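Local coordinates for protein putative O-Methyltransferase (Corynebacterium glutamicum, PDB 3DR5) that probably transfers methyl groups from S-adenosyl-L-methionine to oxygen atoms of a substrate not yet known, as other O-methyltransferases of its family do, at residues A[43-48]-A[132-137]; A[35-40]-A[67-72]. All blocks are in the same frame, centred on the assembly; numbering follows the deposited sequence.

Contact 1 of 2, residues A[43-48]-A[132-137]; sequences QLLTTL and LVFGQV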
# COMPACT_ATOMS: atom_id res chain seq x y z
N GLN A 43 -5.87 -7.32 -0.58
CA GLN A 43 -4.48 -7.62 -0.93
C GLN A 43 -3.57 -6.51 -0.36
O GLN A 43 -2.50 -6.80 0.19
CB GLN A 43 -4.33 -7.73 -2.47
CG GLN A 43 -4.97 -9.00 -3.03
CD GLN A 43 -4.97 -9.06 -4.55
OE1 GLN A 43 -4.26 -8.30 -5.21
NE2 GLN A 43 -5.76 -9.97 -5.11
N LEU A 44 -4.00 -5.25 -0.48
CA LEU A 44 -3.23 -4.14 0.09
C LEU A 44 -3.16 -4.30 1.62
O LEU A 44 -2.15 -3.94 2.24
CB LEU A 44 -3.86 -2.79 -0.26
CG LEU A 44 -3.20 -1.60 0.48
CD1 LEU A 44 -1.71 -1.57 0.16
CD2 LEU A 44 -3.87 -0.30 0.07
N LEU A 45 -4.22 -4.83 2.24
CA LEU A 45 -4.21 -5.03 3.70
C LEU A 45 -3.14 -6.08 4.05
O LEU A 45 -2.41 -5.95 5.03
CB LEU A 45 -5.60 -5.46 4.22
CG LEU A 45 -6.68 -4.37 4.14
CD1 LEU A 45 -7.98 -4.89 4.74
CD2 LEU A 45 -6.21 -3.11 4.90
N THR A 46 -3.04 -7.13 3.24
CA THR A 46 -2.04 -8.17 3.45
C THR A 46 -0.63 -7.57 3.31
O THR A 46 0.27 -7.90 4.07
CB THR A 46 -2.20 -9.30 2.41
OG1 THR A 46 -3.53 -9.81 2.48
CG2 THR A 46 -1.22 -10.42 2.68
N THR A 47 -0.46 -6.68 2.34
CA THR A 47 0.82 -6.03 2.09
C THR A 47 1.27 -5.19 3.28
O THR A 47 2.43 -5.26 3.69
CB THR A 47 0.75 -5.10 0.85
OG1 THR A 47 0.42 -5.87 -0.31
CG2 THR A 47 2.10 -4.40 0.63
N LEU A 48 0.35 -4.40 3.84
CA LEU A 48 0.69 -3.56 4.98
C LEU A 48 0.92 -4.40 6.23
O LEU A 48 1.79 -4.08 7.05
CB LEU A 48 -0.41 -2.53 5.24
CG LEU A 48 -0.59 -1.50 4.10
CD1 LEU A 48 -1.75 -0.55 4.43
CD2 LEU A 48 0.71 -0.72 3.90
N LEU A 132 -0.72 -1.78 12.88
CA LEU A 132 -1.73 -1.61 11.84
C LEU A 132 -3.14 -1.57 12.41
O LEU A 132 -3.52 -2.40 13.24
CB LEU A 132 -1.62 -2.77 10.82
CG LEU A 132 -2.68 -2.90 9.71
CD1 LEU A 132 -2.53 -1.76 8.72
CD2 LEU A 132 -2.53 -4.25 9.00
N VAL A 133 -3.91 -0.59 11.97
CA VAL A 133 -5.29 -0.45 12.41
C VAL A 133 -6.17 -0.20 11.19
O VAL A 133 -5.95 0.74 10.42
CB VAL A 133 -5.45 0.70 13.44
CG1 VAL A 133 -6.91 0.84 13.86
CG2 VAL A 133 -4.57 0.44 14.66
N PHE A 134 -7.16 -1.07 11.01
CA PHE A 134 -8.11 -0.94 9.92
C PHE A 134 -9.43 -0.52 10.53
O PHE A 134 -9.92 -1.13 11.50
CB PHE A 134 -8.31 -2.27 9.18
CG PHE A 134 -9.44 -2.22 8.18
CD1 PHE A 134 -9.23 -1.74 6.89
CD2 PHE A 134 -10.72 -2.63 8.55
CE1 PHE A 134 -10.30 -1.66 5.98
CE2 PHE A 134 -11.79 -2.55 7.66
CZ PHE A 134 -11.58 -2.06 6.37
N GLY A 135 -10.02 0.54 9.98
CA GLY A 135 -11.29 1.01 10.48
C GLY A 135 -12.37 1.11 9.41
O GLY A 135 -12.16 1.66 8.33
N GLN A 136 -13.53 0.52 9.70
CA GLN A 136 -14.67 0.60 8.81
C GLN A 136 -15.76 1.23 9.69
O GLN A 136 -16.48 0.54 10.42
CB GLN A 136 -15.13 -0.78 8.32
CG GLN A 136 -16.36 -0.70 7.43
CD GLN A 136 -16.03 -0.53 5.96
OE1 GLN A 136 -16.37 0.48 5.34
NE2 GLN A 136 -15.36 -1.52 5.39
N VAL A 137 -15.88 2.54 9.61
CA VAL A 137 -16.85 3.28 10.42
C VAL A 137 -17.66 4.26 9.59
O VAL A 137 -17.43 4.41 8.38
CB VAL A 137 -16.12 4.06 11.55
CG1 VAL A 137 -15.34 3.09 12.43
CG2 VAL A 137 -15.16 5.09 10.94
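Leu45 meets Phe134 and Leu48 meets Leu132, the first pair one helical turn from the second on the helix and two residues from it on the strand, so the interface is a short apolar seam between a helix and one face of a sheet. At the start of 43-48 the helix is tied within itself: the carbonyl O of Gln43 accepts from Thr47 N and also from Thr47 OG1, the hydroxyl lying 3.1 Å from Gln43 O and 37° out of the carbonyl plane. Thr47 thus spends its polar atom on its own helix.

Leu45 follows, its CB directed at the strand. Its CG stands anti to the carbonyl carbon (chi1 -69°), which carries the methyl fork out to the Phe134 ring. Both methyls settle on one ring corner: CD2 lies 3.9 Å and CD1 4.0 Å from Phe134 CD1. They approach the ring obliquely, and the two side chains cross at about a right angle. Leu48 then makes the second touch with its stem, its CB being 4.1 Å from Leu132 CD1.

The segment axes are 10.2 Å apart and run nearly antiparallel (158°), a spacing bridged mostly by side chains, though the backbone Leu45 O also comes within 4.3 Å of Leu132 CD2. All four touching residues are buried. Strand 130-135 lies between 59-63 and 157-161 in the central sheet of a Rossmann-like methyltransferase fold, and helix 39-51 packs along this strand. Val160 of strand 157-161 touches Leu48, Leu132 and Phe134, while Val70 of helix 67-77 adjoins Leu45. Beyond the helix lies the second subunit, whose Thr47 packs on Leu48 and whose Arg200 N is hydrogen-bonded to Gln43 OE1.

Contact 2 of 2, residues A[35-40]-A[67-72]; sequences PAPDEM and AGLVGL
Leu69 holds CG anti to its backbone N (chi1 173°), and the second torsion, 66°, sends CD2 toward Ala36 and Pro37; in Val70 the first torsion of 169° leaves CG2 as the methyl that meets the Pro37 ring. These torsions help to bring together the extended lead-in 35-38 and the first turns of helix 67-77.

The Leu69 contact is the tighter. Its CD2 comes within 3.4 Å of Ala36 CB, closer than usual for two carbons, and the same methyl lies 3.9 Å from Pro37 O, so one branch of the leucine serves two consecutive residues. Val70 meets the proline ring at its CG-CD bond: CG2 is 4.0 Å from both Pro37 CG and Pro37 CD, and the two side chains cross at about a right angle. The contact is wholly apolar between side chains and modest in area, 134 Å² summed over both sides.

Just beyond Pro37 the chain enters helix 39-51. Asp38 occupies the N-cap position, its carboxylate capping a backbone N in the first turn of that helix, while OD1 is also hydrogen-bonded to Thr41 OG1. Its CB points away from helix 67-77, whose own turn is marked by the 2.8 Å bond from Gly71 N to Ala67 O.

Two further interactions bind the lead-in to its surroundings: Pro37 O accepts from Arg26 NH2 of helix 20-31, and Glu39 OE1 is hydrogen-bonded to the hydroxyl of Tyr73 on helix 67-77. Helix 20-31 also packs on Leu69 through Ala25 and Arg26, and on Ala36 through Ala29. Toward the sheet, Phe134 of strand 130-135 touches Pro37, placing the contact between an outer helix and the central strands.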
# COMPACT_ATOMS: atom_id res chain seq x y z
N PRO A 35 -20.49 -4.29 5.15
CA PRO A 35 -19.54 -3.56 4.30
C PRO A 35 -18.27 -4.41 4.18
O PRO A 35 -17.56 -4.62 5.16
CB PRO A 35 -19.26 -2.27 5.08
CG PRO A 35 -20.34 -2.22 6.15
CD PRO A 35 -20.63 -3.64 6.46
N ALA A 36 -17.98 -4.88 2.96
CA ALA A 36 -16.82 -5.73 2.73
C ALA A 36 -15.87 -5.21 1.65
O ALA A 36 -16.22 -5.18 0.48
CB ALA A 36 -17.28 -7.13 2.36
N PRO A 37 -14.65 -4.82 2.05
CA PRO A 37 -13.65 -4.32 1.10
C PRO A 37 -13.45 -5.34 -0.01
O PRO A 37 -13.44 -6.54 0.26
CB PRO A 37 -12.39 -4.17 1.95
CG PRO A 37 -12.91 -3.96 3.33
CD PRO A 37 -14.10 -4.89 3.41
N ASP A 38 -13.27 -4.87 -1.25
CA ASP A 38 -13.07 -5.80 -2.36
C ASP A 38 -11.74 -6.54 -2.27
O ASP A 38 -10.94 -6.30 -1.36
CB ASP A 38 -13.21 -5.06 -3.72
CG ASP A 38 -12.13 -4.01 -3.96
OD1 ASP A 38 -11.37 -3.69 -3.01
OD2 ASP A 38 -12.05 -3.52 -5.11
N GLU A 39 -11.50 -7.44 -3.21
CA GLU A 39 -10.29 -8.25 -3.22
C GLU A 39 -8.99 -7.46 -3.29
O GLU A 39 -8.00 -7.83 -2.66
CB GLU A 39 -10.34 -9.25 -4.36
CG GLU A 39 -9.06 -10.07 -4.57
CD GLU A 39 -8.70 -10.94 -3.37
OE1 GLU A 39 -9.63 -11.49 -2.74
OE2 GLU A 39 -7.50 -11.08 -3.07
N MSE A 40 -9.00 -6.37 -4.06
CA MSE A 40 -7.82 -5.54 -4.23
C MSE A 40 -7.46 -4.79 -2.95
O MSE A 40 -6.28 -4.65 -2.62
CB MSE A 40 -8.02 -4.56 -5.40
CG MSE A 40 -7.83 -5.19 -6.80
SE MSE A 40 -7.92 -3.85 -8.24
CE MSE A 40 -8.18 -5.01 -9.75
N ALA A 67 -15.22 -8.34 10.52
CA ALA A 67 -13.84 -8.57 10.92
C ALA A 67 -13.25 -9.87 10.39
O ALA A 67 -12.03 -10.03 10.32
CB ALA A 67 -13.72 -8.52 12.44
N GLY A 68 -14.14 -10.80 10.04
CA GLY A 68 -13.69 -12.08 9.55
C GLY A 68 -13.01 -12.00 8.19
O GLY A 68 -11.94 -12.59 7.98
N LEU A 69 -13.63 -11.28 7.27
CA LEU A 69 -13.08 -11.14 5.93
C LEU A 69 -11.78 -10.32 6.03
O LEU A 69 -10.71 -10.78 5.65
CB LEU A 69 -14.09 -10.44 5.01
CG LEU A 69 -13.58 -10.07 3.61
CD1 LEU A 69 -13.27 -11.33 2.80
CD2 LEU A 69 -14.62 -9.23 2.90
N VAL A 70 -11.89 -9.11 6.56
CA VAL A 70 -10.73 -8.23 6.74
C VAL A 70 -9.58 -8.91 7.49
O VAL A 70 -8.43 -8.84 7.05
CB VAL A 70 -11.15 -6.95 7.51
CG1 VAL A 70 -9.92 -6.15 7.94
CG2 VAL A 70 -12.05 -6.10 6.63
N GLY A 71 -9.92 -9.56 8.60
CA GLY A 71 -8.94 -10.24 9.44
C GLY A 71 -8.14 -11.32 8.74
O GLY A 71 -6.97 -11.54 9.06
N LEU A 72 -8.79 -12.02 7.82
CA LEU A 72 -8.13 -13.08 7.08
C LEU A 72 -7.03 -12.50 6.18
O LEU A 72 -5.97 -13.11 6.01
CB LEU A 72 -9.15 -13.87 6.24
CG LEU A 72 -10.04 -14.84 7.05
CD1 LEU A 72 -11.12 -15.43 6.15
CD2 LEU A 72 -9.18 -15.96 7.65

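Contacts 1 and 2 have centres about 9 Å apart and share helix 39-51: contact 2 uses its lead-in and first residues, contact 1 its middle. Their segments alternate along the chain, in the order 35-40, 43-48, 67-72 and 132-137. The adjoining 35-40 and 43-48 thus meet, respectively, a helix 27 residues further on and a central strand 84 residues further on, counted between closest ends, within one Rossmann-like unit. The contacts also touch directly. Phe134 CD2 packs 3.7 Å from Val70 CG1, and Phe134 CZ lies 3.8 Å from Pro37 CG. Phe134 therefore joins the two into one continuous apolar layer between sheet and helices, less buried at contact 2.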